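DNA replication initiator (Cdc21/Cdc54) (Methanothermobacter thermautotrophicus, PDB 1LTL) probably unwinds DNA at the replication fork as an ATP-dependent MCM helicase, this chain being its N-terminal, zinc-binding part, which assembles into a dodecamer. Local coordinates at residues T181-E186 with Q199-L204. Residues are numbered along the deposited sequence; the frame is centred on the assembly and turned at random.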
loop_
_atom_site.group_PDB
_atom_site.type_symbol
_atom_site.label_atom_id
_atom_site.label_comp_id
_atom_site.label_asym_id
_atom_site.label_seq_id
_atom_site.Cartn_x
_atom_site.Cartn_y
_atom_site.Cartn_z
ATOM N N THR A 181 -5.613 -30.210 -35.456
ATOM C CA THR A 181 -5.469 -29.188 -36.469
ATOM C C THR A 181 -5.177 -29.712 -37.856
ATOM O O THR A 181 -4.418 -30.662 -38.019
ATOM C CB THR A 181 -4.336 -28.257 -36.077
ATOM O OG1 THR A 181 -4.824 -27.314 -35.130
ATOM C CG2 THR A 181 -3.797 -27.524 -37.264
ATOM N N LEU A 182 -5.771 -29.103 -38.872
ATOM C CA LEU A 182 -5.449 -29.530 -40.227
ATOM C C LEU A 182 -5.604 -28.365 -41.159
ATOM O O LEU A 182 -6.292 -27.404 -40.838
ATOM C CB LEU A 182 -6.321 -30.698 -40.667
ATOM C CG LEU A 182 -7.710 -30.469 -41.239
ATOM C CD1 LEU A 182 -8.372 -31.832 -41.365
ATOM C CD2 LEU A 182 -8.536 -29.590 -40.345
ATOM N N LYS A 183 -4.914 -28.448 -42.292
ATOM C CA LYS A 183 -4.943 -27.423 -43.331
ATOM C C LYS A 183 -5.945 -27.809 -44.410
ATOM O O LYS A 183 -5.919 -28.926 -44.918
ATOM C CB LYS A 183 -3.564 -27.271 -43.979
ATOM C CG LYS A 183 -2.640 -26.307 -43.276
ATOM C CD LYS A 183 -3.310 -24.944 -43.142
ATOM C CE LYS A 183 -2.430 -23.935 -42.411
ATOM N NZ LYS A 183 -2.185 -24.366 -41.011
ATOM N N LEU A 184 -6.824 -26.880 -44.751
ATOM C CA LEU A 184 -7.824 -27.111 -45.771
ATOM C C LEU A 184 -7.470 -26.257 -46.976
ATOM O O LEU A 184 -7.455 -25.038 -46.882
ATOM C CB LEU A 184 -9.198 -26.707 -45.256
ATOM C CG LEU A 184 -10.308 -26.902 -46.278
ATOM C CD1 LEU A 184 -10.455 -28.386 -46.584
ATOM C CD2 LEU A 184 -11.613 -26.312 -45.754
ATOM N N GLN A 185 -7.198 -26.894 -48.110
ATOM C CA GLN A 185 -6.824 -26.186 -49.337
ATOM C C GLN A 185 -8.031 -25.964 -50.224
ATOM O O GLN A 185 -8.913 -26.820 -50.307
ATOM C CB GLN A 185 -5.792 -27.006 -50.090
ATOM C CG GLN A 185 -5.379 -26.455 -51.419
ATOM C CD GLN A 185 -4.556 -27.468 -52.188
ATOM O OE1 GLN A 185 -5.103 -28.391 -52.809
ATOM N NE2 GLN A 185 -3.229 -27.329 -52.123
ATOM N N GLU A 186 -8.061 -24.822 -50.899
ATOM C CA GLU A 186 -9.186 -24.518 -51.769
ATOM C C GLU A 186 -9.244 -25.429 -52.965
ATOM O O GLU A 186 -8.246 -26.021 -53.382
ATOM C CB GLU A 186 -9.143 -23.078 -52.260
ATOM C CG GLU A 186 -7.869 -22.706 -52.986
ATOM C CD GLU A 186 -7.915 -21.304 -53.569
ATOM O OE1 GLU A 186 -6.822 -20.766 -53.877
ATOM O OE2 GLU A 186 -9.035 -20.751 -53.724
ATOM N N GLN A 199 -4.713 -21.865 -48.465
ATOM C CA GLN A 199 -5.223 -22.795 -47.489
ATOM C C GLN A 199 -5.648 -22.098 -46.209
ATOM O O GLN A 199 -5.276 -20.958 -45.950
ATOM C CB GLN A 199 -4.160 -23.833 -47.181
ATOM C CG GLN A 199 -2.753 -23.281 -47.251
ATOM C CD GLN A 199 -1.754 -24.139 -46.483
ATOM O OE1 GLN A 199 -1.747 -25.375 -46.603
ATOM N NE2 GLN A 199 -0.899 -23.487 -45.688
ATOM N N ILE A 200 -6.451 -22.774 -45.410
ATOM C CA ILE A 200 -6.872 -22.188 -44.157
ATOM C C ILE A 200 -6.853 -23.253 -43.083
ATOM O O ILE A 200 -7.055 -24.422 -43.372
ATOM C CB ILE A 200 -8.266 -21.601 -44.240
ATOM C CG1 ILE A 200 -8.475 -20.683 -43.042
ATOM C CG2 ILE A 200 -9.303 -22.704 -44.246
ATOM C CD1 ILE A 200 -9.738 -19.938 -43.089
ATOM N N THR A 201 -6.619 -22.866 -41.836
ATOM C CA THR A 201 -6.572 -23.863 -40.781
ATOM C C THR A 201 -7.923 -24.253 -40.231
ATOM O O THR A 201 -8.798 -23.417 -40.026
ATOM C CB THR A 201 -5.685 -23.399 -39.626
ATOM O OG1 THR A 201 -4.314 -23.458 -40.029
ATOM C CG2 THR A 201 -5.869 -24.277 -38.431
ATOM N N VAL A 202 -8.091 -25.547 -40.009
ATOM C CA VAL A 202 -9.331 -26.031 -39.440
ATOM C C VAL A 202 -9.006 -26.718 -38.126
ATOM O O VAL A 202 -8.004 -27.422 -38.001
ATOM C CB VAL A 202 -10.075 -27.006 -40.391
ATOM C CG1 VAL A 202 -11.309 -27.587 -39.712
ATOM C CG2 VAL A 202 -10.489 -26.259 -41.634
ATOM N N VAL A 203 -9.851 -26.476 -37.138
ATOM C CA VAL A 203 -9.664 -27.059 -35.840
ATOM C C VAL A 203 -10.770 -28.031 -35.566
ATOM O O VAL A 203 -11.946 -27.670 -35.562
ATOM C CB VAL A 203 -9.687 -25.996 -34.760
ATOM C CG1 VAL A 203 -9.798 -26.641 -33.405
ATOM C CG2 VAL A 203 -8.436 -25.158 -34.854
ATOM N N LEU A 204 -10.392 -29.275 -35.327
ATOM C CA LEU A 204 -11.373 -30.300 -35.049
ATOM C C LEU A 204 -11.253 -30.734 -33.603
ATOM O O LEU A 204 -10.157 -31.018 -33.125
ATOM C CB LEU A 204 -11.138 -31.491 -35.967
ATOM C CG LEU A 204 -11.327 -31.315 -37.467
ATOM C CD1 LEU A 204 -11.043 -32.656 -38.138
ATOM C CD2 LEU A 204 -12.735 -30.851 -37.793
#
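Lys-183 reaches over to Thr-201 and Gln-199 on the neighbouring antiparallel strand. CB and CG lie against the amide oxygen of Gln-199, with Lys-183 CG 3.6 Å from Gln-199 OE1. The chain then bends at chi2 (-55°), which places Lys-183 CD between Gln-199 CD, 3.8 Å away, and Thr-201 OG1. CE continues between Gln-199 NE2 and Thr-201 OG1, and a second bend, at chi4 (-64°), turns NZ onto that hydroxyl in a hydrogen bond. The Gln-199 amide therefore meets the methylenes of the lysine, while its OE1 takes a hydrogen bond from Arg-121 on strand 113-137. An alanine in place of Lys-183 would probably leave the Thr-201 hydroxyl without its ammonium partner and the Gln-199 amide without the CG, CD and CE methylenes it lies against. On the same face, the methyls Thr-181 CG2 and Thr-201 CG2 meet at 4.0 Å.

Both strands belong to the OB domain of the MCM N-terminal region. Strand 181-185 lies between 199-204 and strand 113-137, and 199-204 in turn pairs with the parallel strand 234-243, so the contact is one seam in the curled sheet of this fold. Leu-182 with Val-202 and Leu-184 with Ile-200 are the hydrogen-bonded pairs: Val-202 N bonds to Leu-182 O at 2.7 Å, and Leu-184 N to Ile-200 O at 2.8 Å.

The other face of the ladder is apolar and buried. Leu-184 CB sits 3.9 Å from Val-202 CG2 and also faces Ile-200 CG2, while Leu-182 lies beside Val-202, pointing the same way. Val-220, from strand 217-229, packs against both Leu-184 and Val-202.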